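Local coordinates for OLD nuclease (Thermus scotoductus, PDB 6P74), which degrades linear and supercoiled double-stranded DNA in the 5'-to-3' direction and nicks circular DNA in a metal-dependent way, and hydrolyses ATP when stimulated by DNA, at residues Lys3-Lys8 with Ile72-Asp77; Ile87-Leu92 with Glu106-Gly111; Arg39-Val44 with Ala133-Leu138. All coordinates share one frame; numbering follows the deposited sequence.

Interaction 1. Residues Lys3-Lys8 with Ile72-Asp77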
loop_
_atom_site.group_PDB
_atom_site.type_symbol
_atom_site.label_atom_id
_atom_site.label_comp_id
_atom_site.label_asym_id
_atom_site.label_seq_id
_atom_site.Cartn_x
_atom_site.Cartn_y
_atom_site.Cartn_z
ATOM N N LYS A 3 -17.989 -13.529 -11.734
ATOM C CA LYS A 3 -18.992 -14.387 -11.137
ATOM C C LYS A 3 -18.602 -14.914 -9.772
ATOM O O LYS A 3 -19.483 -15.276 -8.988
ATOM C CB LYS A 3 -19.272 -15.583 -12.060
ATOM C CG LYS A 3 -20.215 -15.277 -13.208
ATOM C CD LYS A 3 -21.608 -14.950 -12.663
ATOM C CE LYS A 3 -22.626 -14.863 -13.777
ATOM N NZ LYS A 3 -23.993 -14.715 -13.216
ATOM N N ARG A 4 -17.316 -14.960 -9.459
ATOM C CA ARG A 4 -16.916 -15.651 -8.251
ATOM C C ARG A 4 -15.458 -15.307 -8.041
ATOM O O ARG A 4 -14.740 -15.044 -9.011
ATOM C CB ARG A 4 -17.206 -17.148 -8.377
ATOM C CG ARG A 4 -16.682 -18.005 -7.270
ATOM C CD ARG A 4 -17.104 -19.437 -7.519
ATOM N NE ARG A 4 -16.520 -20.373 -6.557
ATOM C CZ ARG A 4 -16.432 -21.688 -6.749
ATOM N NH1 ARG A 4 -16.885 -22.230 -7.874
ATOM N NH2 ARG A 4 -15.882 -22.462 -5.822
ATOM N N LEU A 5 -15.046 -15.266 -6.774
ATOM C CA LEU A 5 -13.668 -14.992 -6.395
ATOM C C LEU A 5 -13.273 -16.012 -5.337
ATOM O O LEU A 5 -14.016 -16.224 -4.374
ATOM C CB LEU A 5 -13.462 -13.576 -5.855
ATOM C CG LEU A 5 -12.108 -13.314 -5.189
ATOM C CD1 LEU A 5 -11.031 -13.215 -6.234
ATOM C CD2 LEU A 5 -12.165 -12.051 -4.382
ATOM N N GLN A 6 -12.112 -16.641 -5.508
ATOM C CA GLN A 6 -11.547 -17.512 -4.482
ATOM C C GLN A 6 -10.158 -17.013 -4.130
ATOM O O GLN A 6 -9.357 -16.716 -5.022
ATOM C CB GLN A 6 -11.488 -18.965 -4.929
ATOM C CG GLN A 6 -12.850 -19.602 -5.044
ATOM C CD GLN A 6 -12.857 -20.836 -5.934
ATOM O OE1 GLN A 6 -12.567 -20.765 -7.138
ATOM N NE2 GLN A 6 -13.190 -21.979 -5.345
ATOM N N VAL A 7 -9.881 -16.895 -2.836
ATOM C CA VAL A 7 -8.592 -16.408 -2.375
ATOM C C VAL A 7 -8.091 -17.327 -1.277
ATOM O O VAL A 7 -8.823 -17.629 -0.329
ATOM C CB VAL A 7 -8.683 -14.955 -1.876
ATOM C CG1 VAL A 7 -7.317 -14.449 -1.485
ATOM C CG2 VAL A 7 -9.273 -14.074 -2.952
ATOM N N LYS A 8 -6.850 -17.780 -1.407
ATOM C CA LYS A 8 -6.238 -18.643 -0.409
ATOM C C LYS A 8 -4.865 -18.092 -0.076
ATOM O O LYS A 8 -4.012 -17.970 -0.962
ATOM C CB LYS A 8 -6.127 -20.090 -0.908
ATOM C CG LYS A 8 -7.451 -20.736 -1.270
ATOM C CD LYS A 8 -7.280 -22.232 -1.524
ATOM C CE LYS A 8 -8.634 -22.937 -1.623
ATOM N NZ LYS A 8 -8.593 -24.360 -1.153
ATOM N N ILE A 72 -5.311 -16.997 -6.126
ATOM C CA ILE A 72 -6.479 -16.173 -6.408
ATOM C C ILE A 72 -7.121 -16.668 -7.700
ATOM O O ILE A 72 -6.486 -16.659 -8.761
ATOM C CB ILE A 72 -6.121 -14.687 -6.507
ATOM C CG1 ILE A 72 -5.414 -14.239 -5.233
ATOM C CG2 ILE A 72 -7.373 -13.886 -6.706
ATOM C CD1 ILE A 72 -4.640 -12.966 -5.385
ATOM N N THR A 73 -8.384 -17.079 -7.613
ATOM C CA THR A 73 -9.129 -17.581 -8.762
ATOM C C THR A 73 -10.308 -16.653 -9.037
ATOM O O THR A 73 -11.141 -16.430 -8.153
ATOM C CB THR A 73 -9.616 -19.015 -8.509
ATOM O OG1 THR A 73 -8.505 -19.863 -8.200
ATOM C CG2 THR A 73 -10.332 -19.559 -9.731
ATOM N N VAL A 74 -10.390 -16.118 -10.254
ATOM C CA VAL A 74 -11.518 -15.278 -10.648
ATOM C C VAL A 74 -12.296 -15.987 -11.748
ATOM O O VAL A 74 -11.728 -16.353 -12.781
ATOM C CB VAL A 74 -11.064 -13.892 -11.116
ATOM C CG1 VAL A 74 -12.267 -12.998 -11.265
ATOM C CG2 VAL A 74 -10.083 -13.306 -10.133
ATOM N N HIS A 75 -13.592 -16.179 -11.527
ATOM C CA HIS A 75 -14.484 -16.802 -12.493
ATOM C C HIS A 75 -15.322 -15.746 -13.198
ATOM O O HIS A 75 -15.697 -14.728 -12.609
ATOM C CB HIS A 75 -15.424 -17.801 -11.822
ATOM C CG HIS A 75 -14.731 -18.859 -11.028
ATOM N ND1 HIS A 75 -14.775 -20.194 -11.372
ATOM C CD2 HIS A 75 -14.005 -18.786 -9.887
ATOM C CE1 HIS A 75 -14.104 -20.897 -10.477
ATOM N NE2 HIS A 75 -13.626 -20.067 -9.567
ATOM N N PHE A 76 -15.633 -15.999 -14.466
ATOM C CA PHE A 76 -16.398 -15.023 -15.220
ATOM C C PHE A 76 -17.292 -15.717 -16.239
ATOM O O PHE A 76 -17.208 -16.923 -16.470
ATOM C CB PHE A 76 -15.474 -14.018 -15.897
ATOM C CG PHE A 76 -14.434 -14.659 -16.758
ATOM C CD1 PHE A 76 -14.763 -15.165 -18.002
ATOM C CD2 PHE A 76 -13.128 -14.768 -16.321
ATOM C CE1 PHE A 76 -13.812 -15.762 -18.792
ATOM C CE2 PHE A 76 -12.178 -15.356 -17.101
ATOM C CZ PHE A 76 -12.521 -15.854 -18.344
ATOM N N ASP A 77 -18.156 -14.913 -16.856
ATOM C CA ASP A 77 -19.191 -15.358 -17.766
ATOM C C ASP A 77 -19.536 -14.183 -18.657
ATOM O O ASP A 77 -19.673 -13.067 -18.145
ATOM C CB ASP A 77 -20.433 -15.832 -17.017
ATOM C CG ASP A 77 -21.482 -16.368 -17.944
ATOM O OD1 ASP A 77 -21.205 -17.391 -18.601
ATOM O OD2 ASP A 77 -22.565 -15.759 -18.031
#
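Leu5 and Val74 face each other as a non-hydrogen-bonded pair where strands Lys3-Lys8 and Ile72-Phe76 run antiparallel, and their methyls form part of the tightly packed face of this contact. With CG anti to the backbone N (chi1 169°), the end of Leu5 comes nearer strand 70-76, and Leu5 CD1 lies 3.7 Å from Ile72 CG2 and slightly farther from Val74 CG2. Val7 adds CG1 against Ile72 CG1. Branched aliphatic residues suit this face because helix 34-45 lies over it, with Ile37, Ala40, Val44 and Leu45 meeting Leu5, Ile72 and Val74.

Within the sheet, Gln6 and Thr73 form a hydrogen-bonded pair, each N-H reaching the other's carbonyl O at 2.8 Å. Farther along, Lys3 and Arg4 both stand opposite His75, a classic beta bulge: Lys3 N donates to His75 O at 2.7 Å, and His75 N to Arg4 O. Both strands belong to the antiparallel sheet of the N-terminal part of the ATPase domain, with strand 13-19 on the other side of strand 2-10.

The opposite face is more polar: Arg4, Gln6 and His75 are partly exposed, while Thr73 among them is buried. His75 NE2 donates to Gln6 OE1 (2.7 Å, 163° at the hydrogen), the oxygen lying near the ring plane while the donor stands above the amide plane. That bond limits rotation of the imidazole. The extended Arg4 chain runs beside it, placing CD over one ring face in a CH-pi contact, and the guanidinium and ring planes are only 8° apart. Arg4 NH2 forms a salt bridge with Asp17. At the exposed end, the aliphatic part of Lys3 touches Asp77, CG to CB 3.9 Å, while NZ stays 5.1 Å from OD2, too far for a close ion pair.

Interaction 2. Residues Ile87-Leu92 with Glu106-Gly111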
loop_
_atom_site.group_PDB
_atom_site.type_symbol
_atom_site.label_atom_id
_atom_site.label_comp_id
_atom_site.label_asym_id
_atom_site.label_seq_id
_atom_site.Cartn_x
_atom_site.Cartn_y
_atom_site.Cartn_z
ATOM N N ILE A 87 -12.570 -20.819 -21.886
ATOM C CA ILE A 87 -12.044 -20.509 -20.566
ATOM C C ILE A 87 -13.075 -19.717 -19.785
ATOM O O ILE A 87 -13.668 -18.764 -20.305
ATOM C CB ILE A 87 -10.732 -19.718 -20.682
ATOM C CG1 ILE A 87 -9.705 -20.520 -21.486
ATOM C CG2 ILE A 87 -10.245 -19.311 -19.286
ATOM C CD1 ILE A 87 -9.638 -21.988 -21.098
ATOM N N THR A 88 -13.274 -20.092 -18.522
ATOM C CA THR A 88 -14.254 -19.438 -17.660
ATOM C C THR A 88 -13.644 -18.899 -16.368
ATOM O O THR A 88 -14.389 -18.451 -15.486
ATOM C CB THR A 88 -15.407 -20.401 -17.335
ATOM O OG1 THR A 88 -14.975 -21.373 -16.375
ATOM C CG2 THR A 88 -15.868 -21.130 -18.601
ATOM N N ALA A 89 -12.320 -18.921 -16.229
ATOM C CA ALA A 89 -11.703 -18.441 -14.998
ATOM C C ALA A 89 -10.197 -18.391 -15.178
ATOM O O ALA A 89 -9.634 -19.080 -16.027
ATOM C CB ALA A 89 -12.059 -19.325 -13.798
ATOM N N PHE A 90 -9.558 -17.556 -14.364
ATOM C CA PHE A 90 -8.113 -17.461 -14.264
ATOM C C PHE A 90 -7.704 -17.786 -12.838
ATOM O O PHE A 90 -8.409 -17.420 -11.893
ATOM C CB PHE A 90 -7.630 -16.064 -14.623
ATOM C CG PHE A 90 -8.057 -15.599 -15.969
ATOM C CD1 PHE A 90 -8.154 -16.493 -17.031
ATOM C CD2 PHE A 90 -8.318 -14.261 -16.194
ATOM C CE1 PHE A 90 -8.527 -16.062 -18.292
ATOM C CE2 PHE A 90 -8.689 -13.812 -17.460
ATOM C CZ PHE A 90 -8.802 -14.709 -18.503
ATOM N N ARG A 91 -6.571 -18.476 -12.677
ATOM C CA ARG A 91 -6.038 -18.800 -11.355
ATOM C C ARG A 91 -4.613 -18.283 -11.252
ATOM O O ARG A 91 -3.731 -18.741 -11.986
ATOM C CB ARG A 91 -6.064 -20.300 -11.057
ATOM C CG ARG A 91 -5.602 -20.578 -9.639
ATOM C CD ARG A 91 -5.092 -21.977 -9.433
ATOM N NE ARG A 91 -6.156 -22.965 -9.532
ATOM C CZ ARG A 91 -6.109 -24.029 -10.328
ATOM N NH1 ARG A 91 -5.037 -24.246 -11.086
ATOM N NH2 ARG A 91 -7.124 -24.886 -10.355
ATOM N N LEU A 92 -4.392 -17.338 -10.334
ATOM C CA LEU A 92 -3.083 -16.737 -10.122
ATOM C C LEU A 92 -2.467 -17.377 -8.887
ATOM O O LEU A 92 -3.059 -17.338 -7.801
ATOM C CB LEU A 92 -3.181 -15.219 -9.958
ATOM C CG LEU A 92 -1.858 -14.461 -9.763
ATOM C CD1 LEU A 92 -0.974 -14.614 -10.968
ATOM C CD2 LEU A 92 -2.103 -12.979 -9.483
ATOM N N GLU A 106 -3.128 -19.211 -14.637
ATOM C CA GLU A 106 -3.545 -20.326 -15.461
ATOM C C GLU A 106 -4.985 -20.163 -15.919
ATOM O O GLU A 106 -5.844 -19.719 -15.140
ATOM C CB GLU A 106 -3.425 -21.657 -14.720
ATOM C CG GLU A 106 -2.066 -21.969 -14.168
ATOM C CD GLU A 106 -2.123 -23.144 -13.216
ATOM O OE1 GLU A 106 -1.728 -24.259 -13.629
ATOM O OE2 GLU A 106 -2.598 -22.954 -12.066
ATOM N N PRO A 107 -5.279 -20.552 -17.160
ATOM C CA PRO A 107 -6.669 -20.611 -17.602
ATOM C C PRO A 107 -7.335 -21.895 -17.126
ATOM O O PRO A 107 -6.713 -22.955 -17.016
ATOM C CB PRO A 107 -6.546 -20.581 -19.129
ATOM C CG PRO A 107 -5.285 -21.353 -19.383
ATOM C CD PRO A 107 -4.351 -21.001 -18.215
ATOM N N LEU A 108 -8.623 -21.780 -16.850
ATOM C CA LEU A 108 -9.434 -22.879 -16.358
ATOM C C LEU A 108 -10.681 -22.986 -17.214
ATOM O O LEU A 108 -11.255 -21.969 -17.614
ATOM C CB LEU A 108 -9.848 -22.671 -14.882
ATOM C CG LEU A 108 -8.797 -22.739 -13.782
ATOM C CD1 LEU A 108 -9.469 -22.520 -12.437
ATOM C CD2 LEU A 108 -8.083 -24.076 -13.806
ATOM N N ASP A 109 -11.115 -24.214 -17.467
ATOM C CA ASP A 109 -12.343 -24.440 -18.204
ATOM C C ASP A 109 -13.516 -24.593 -17.236
ATOM O O ASP A 109 -13.364 -24.573 -16.008
ATOM C CB ASP A 109 -12.200 -25.654 -19.144
ATOM C CG ASP A 109 -11.990 -26.988 -18.397
ATOM O OD1 ASP A 109 -12.256 -27.061 -17.177
ATOM O OD2 ASP A 109 -11.564 -27.978 -19.045
ATOM N N GLU A 110 -14.708 -24.743 -17.818
ATOM C CA GLU A 110 -15.935 -24.966 -17.065
ATOM C C GLU A 110 -15.725 -25.852 -15.843
ATOM O O GLU A 110 -16.202 -25.544 -14.747
ATOM C CB GLU A 110 -16.973 -25.581 -17.999
ATOM C CG GLU A 110 -18.323 -25.771 -17.375
ATOM C CD GLU A 110 -19.311 -26.370 -18.343
ATOM O OE1 GLU A 110 -19.575 -27.588 -18.247
ATOM O OE2 GLU A 110 -19.809 -25.621 -19.210
ATOM N N GLY A 111 -15.005 -26.955 -16.012
ATOM C CA GLY A 111 -14.819 -27.940 -14.969
ATOM C C GLY A 111 -13.643 -27.718 -14.045
ATOM O O GLY A 111 -13.284 -28.637 -13.303
#
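Arg91 and Glu106 are joined three times: Arg91 N donates to Glu106 O, Glu106 N donates to Arg91 O at 2.8 Å, and a salt bridge runs from Arg91 NH1 to Glu106 OE2 at 2.9 Å. The arginine chain is extended to CD, which brings Arg91 CD to 3.8 Å from Glu106 OE2, and a bend at chi3 (-68°) turns NE out of that line. The carboxylate oxygen lies in the guanidinium plane, yet NH1 meets it from above the carboxylate plane, the two planes being 59° apart. Toward the other end, Thr88 N bonds to Leu108 O and Leu108 N to Ala89 O (3.0 Å, with a bent 144° at the hydrogen). Thr88 and Ala89 thus both face Leu108, a classic beta bulge in the hairpin of strands 85-97 and 100-109.

Leu108 CD2 lies 3.7 Å from Arg91 NH2. The CB of the same leucine meets the small CB of Ala89. Among Ile87, Phe90 and Pro107 the contact is apolar: Ile87 CG2 lies 3.9 Å from Pro107 CB, and the Phe90 ring presents its edge to Pro107 CA. Met129 of helix 127-132 touches all three. Proline fits here because position 107 is in a non-hydrogen-bonded pair with Phe90, needing no N-H across the strands. The partly exposed ion pair probably adds electrostatic attraction to a hairpin whose other face is buried by apolar groups.

Interaction 3. Residues Arg39-Val44 with Ala133-Leu138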
loop_
_atom_site.group_PDB
_atom_site.type_symbol
_atom_site.label_atom_id
_atom_site.label_comp_id
_atom_site.label_asym_id
_atom_site.label_seq_id
_atom_site.Cartn_x
_atom_site.Cartn_y
_atom_site.Cartn_z
ATOM N N ARG A 39 -8.284 -5.807 -3.737
ATOM C CA ARG A 39 -6.922 -5.840 -4.276
ATOM C C ARG A 39 -6.630 -7.177 -4.962
ATOM O O ARG A 39 -5.923 -7.220 -5.978
ATOM C CB ARG A 39 -5.901 -5.556 -3.176
ATOM C CG ARG A 39 -6.132 -4.230 -2.446
ATOM C CD ARG A 39 -5.637 -2.997 -3.215
ATOM N NE ARG A 39 -4.556 -2.323 -2.493
ATOM C CZ ARG A 39 -4.729 -1.441 -1.509
ATOM N NH1 ARG A 39 -5.950 -1.093 -1.120
ATOM N NH2 ARG A 39 -3.673 -0.901 -0.912
ATOM N N ALA A 40 -7.182 -8.274 -4.433
ATOM C CA ALA A 40 -6.968 -9.575 -5.050
ATOM C C ALA A 40 -7.531 -9.613 -6.466
ATOM O O ALA A 40 -6.897 -10.164 -7.380
ATOM C CB ALA A 40 -7.590 -10.677 -4.191
ATOM N N ILE A 41 -8.727 -9.052 -6.670
ATOM C CA ILE A 41 -9.277 -8.983 -8.019
ATOM C C ILE A 41 -8.352 -8.173 -8.912
ATOM O O ILE A 41 -8.047 -8.568 -10.047
ATOM C CB ILE A 41 -10.703 -8.397 -7.996
ATOM C CG1 ILE A 41 -11.668 -9.342 -7.272
ATOM C CG2 ILE A 41 -11.184 -8.093 -9.419
ATOM C CD1 ILE A 41 -13.009 -8.682 -6.831
ATOM N N ASP A 42 -7.860 -7.042 -8.399
ATOM C CA ASP A 42 -7.034 -6.172 -9.222
ATOM C C ASP A 42 -5.710 -6.824 -9.620
ATOM O O ASP A 42 -5.163 -6.499 -10.677
ATOM C CB ASP A 42 -6.759 -4.873 -8.492
ATOM C CG ASP A 42 -6.175 -3.834 -9.400
ATOM O OD1 ASP A 42 -6.898 -3.432 -10.337
ATOM O OD2 ASP A 42 -5.004 -3.435 -9.198
ATOM N N LEU A 43 -5.166 -7.698 -8.766
ATOM C CA LEU A 43 -3.932 -8.411 -9.082
ATOM C C LEU A 43 -4.085 -9.228 -10.350
ATOM O O LEU A 43 -3.172 -9.282 -11.182
ATOM C CB LEU A 43 -3.559 -9.339 -7.927
ATOM C CG LEU A 43 -2.525 -8.818 -6.953
ATOM C CD1 LEU A 43 -2.246 -9.843 -5.872
ATOM C CD2 LEU A 43 -1.300 -8.530 -7.757
ATOM N N VAL A 44 -5.227 -9.897 -10.495
ATOM C CA VAL A 44 -5.445 -10.784 -11.627
ATOM C C VAL A 44 -5.893 -10.010 -12.858
ATOM O O VAL A 44 -5.491 -10.326 -13.986
ATOM C CB VAL A 44 -6.466 -11.860 -11.234
ATOM C CG1 VAL A 44 -6.594 -12.900 -12.344
ATOM C CG2 VAL A 44 -6.048 -12.488 -9.928
ATOM N N ALA A 133 -11.302 -9.840 -19.568
ATOM C CA ALA A 133 -11.944 -9.696 -18.269
ATOM C C ALA A 133 -11.369 -8.561 -17.424
ATOM O O ALA A 133 -11.656 -8.500 -16.223
ATOM C CB ALA A 133 -11.852 -11.013 -17.495
ATOM N N ARG A 134 -10.583 -7.663 -18.015
ATOM C CA ARG A 134 -9.939 -6.617 -17.229
ATOM C C ARG A 134 -10.954 -5.662 -16.611
ATOM O O ARG A 134 -12.005 -5.359 -17.185
ATOM C CB ARG A 134 -8.950 -5.829 -18.082
ATOM C CG ARG A 134 -7.540 -6.343 -17.931
ATOM C CD ARG A 134 -6.621 -5.732 -18.972
ATOM N NE ARG A 134 -6.292 -4.346 -18.656
ATOM C CZ ARG A 134 -5.640 -3.525 -19.474
ATOM N NH1 ARG A 134 -5.251 -3.949 -20.675
ATOM N NH2 ARG A 134 -5.379 -2.280 -19.098
ATOM N N VAL A 135 -10.613 -5.164 -15.431
ATOM C CA VAL A 135 -11.511 -4.338 -14.641
ATOM C C VAL A 135 -10.922 -2.950 -14.537
ATOM O O VAL A 135 -9.700 -2.776 -14.483
ATOM C CB VAL A 135 -11.736 -4.924 -13.236
ATOM C CG1 VAL A 135 -12.274 -6.325 -13.338
ATOM C CG2 VAL A 135 -10.434 -4.905 -12.461
ATOM N N LEU A 136 -11.798 -1.956 -14.519
ATOM C CA LEU A 136 -11.403 -0.622 -14.096
ATOM C C LEU A 136 -11.344 -0.595 -12.576
ATOM O O LEU A 136 -12.307 -0.979 -11.901
ATOM C CB LEU A 136 -12.391 0.421 -14.609
ATOM C CG LEU A 136 -12.078 0.976 -15.991
ATOM C CD1 LEU A 136 -13.123 1.997 -16.380
ATOM C CD2 LEU A 136 -10.684 1.603 -15.987
ATOM N N PHE A 137 -10.215 -0.161 -12.032
ATOM C CA PHE A 137 -10.061 -0.050 -10.588
ATOM C C PHE A 137 -10.052 1.423 -10.183
ATOM O O PHE A 137 -9.066 2.129 -10.403
ATOM C CB PHE A 137 -8.795 -0.758 -10.111
ATOM C CG PHE A 137 -8.841 -1.115 -8.654
ATOM C CD1 PHE A 137 -8.705 -0.137 -7.681
ATOM C CD2 PHE A 137 -9.075 -2.418 -8.252
ATOM C CE1 PHE A 137 -8.764 -0.449 -6.340
ATOM C CE2 PHE A 137 -9.129 -2.737 -6.910
ATOM C CZ PHE A 137 -8.975 -1.740 -5.948
ATOM N N LEU A 138 -11.136 1.885 -9.578
ATOM C CA LEU A 138 -11.189 3.236 -9.013
ATOM C C LEU A 138 -10.849 3.161 -7.530
ATOM O O LEU A 138 -11.725 2.990 -6.680
ATOM C CB LEU A 138 -12.557 3.856 -9.224
ATOM C CG LEU A 138 -12.701 4.786 -10.411
ATOM C CD1 LEU A 138 -12.268 4.053 -11.666
ATOM C CD2 LEU A 138 -14.142 5.258 -10.507
#
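Asp42 and Phe137 each carry CG anti to the backbone N (chi1 -168° and -159°), and these torsions carry the two CG atoms toward each other, Asp42 CG to Phe137 CG 3.9 Å. Asp42 OD1 comes within 3.2 Å of Phe137 CD2 and 3.3 Å of its CB, while Asp42 CB lies 3.4 Å from CD2. The approach is oblique, with carboxylate and ring planes 63° apart. No hydrogen bond crosses between the segments, so the contact is van der Waals in kind.

Deeper in, Ile41 CG2 meets Val135 CG1 at a looser 4.4 Å, and beta-branched residues suit this buried layer, where Ile274 of strand 272-276 touches both. Arg39 skirts the ring, CD 4.5 Å from Phe137 CZ, before its NH1 forms a salt bridge with Glu276. Helix 34-45 begins within the inferred ATP-binding segment, Lys34 and Thr35 being its first residues, and packs on strand 135-138 at the margin of the mixed sheet that also holds strand 23-27. A helix starting in the Walker A loop and lying against the central sheet is typical of P-loop ATPases.

All three contacts lie in the N-terminal part of the ATPase domain. Interactions 1 and 2, with centres about 9 Å apart, share one antiparallel sheet: strands 70-76 and 85-97 are neighbours in it, linked by backbone bonds between Ile72 and Leu92 and between Val74 and Phe90. Interaction 3, about 11 Å from interaction 1 and 16 Å from interaction 2, ties helix 34-45 to the other, mixed sheet. Along the chain, interaction 1 closes before interaction 2 opens, whereas the segments of 1 and 3 alternate. Ala40, Leu43 and Val44 also pack on Ile72, and Val44 on Phe90 and Leu92, so the helix that starts in the ATP-binding loop is held between both sheets.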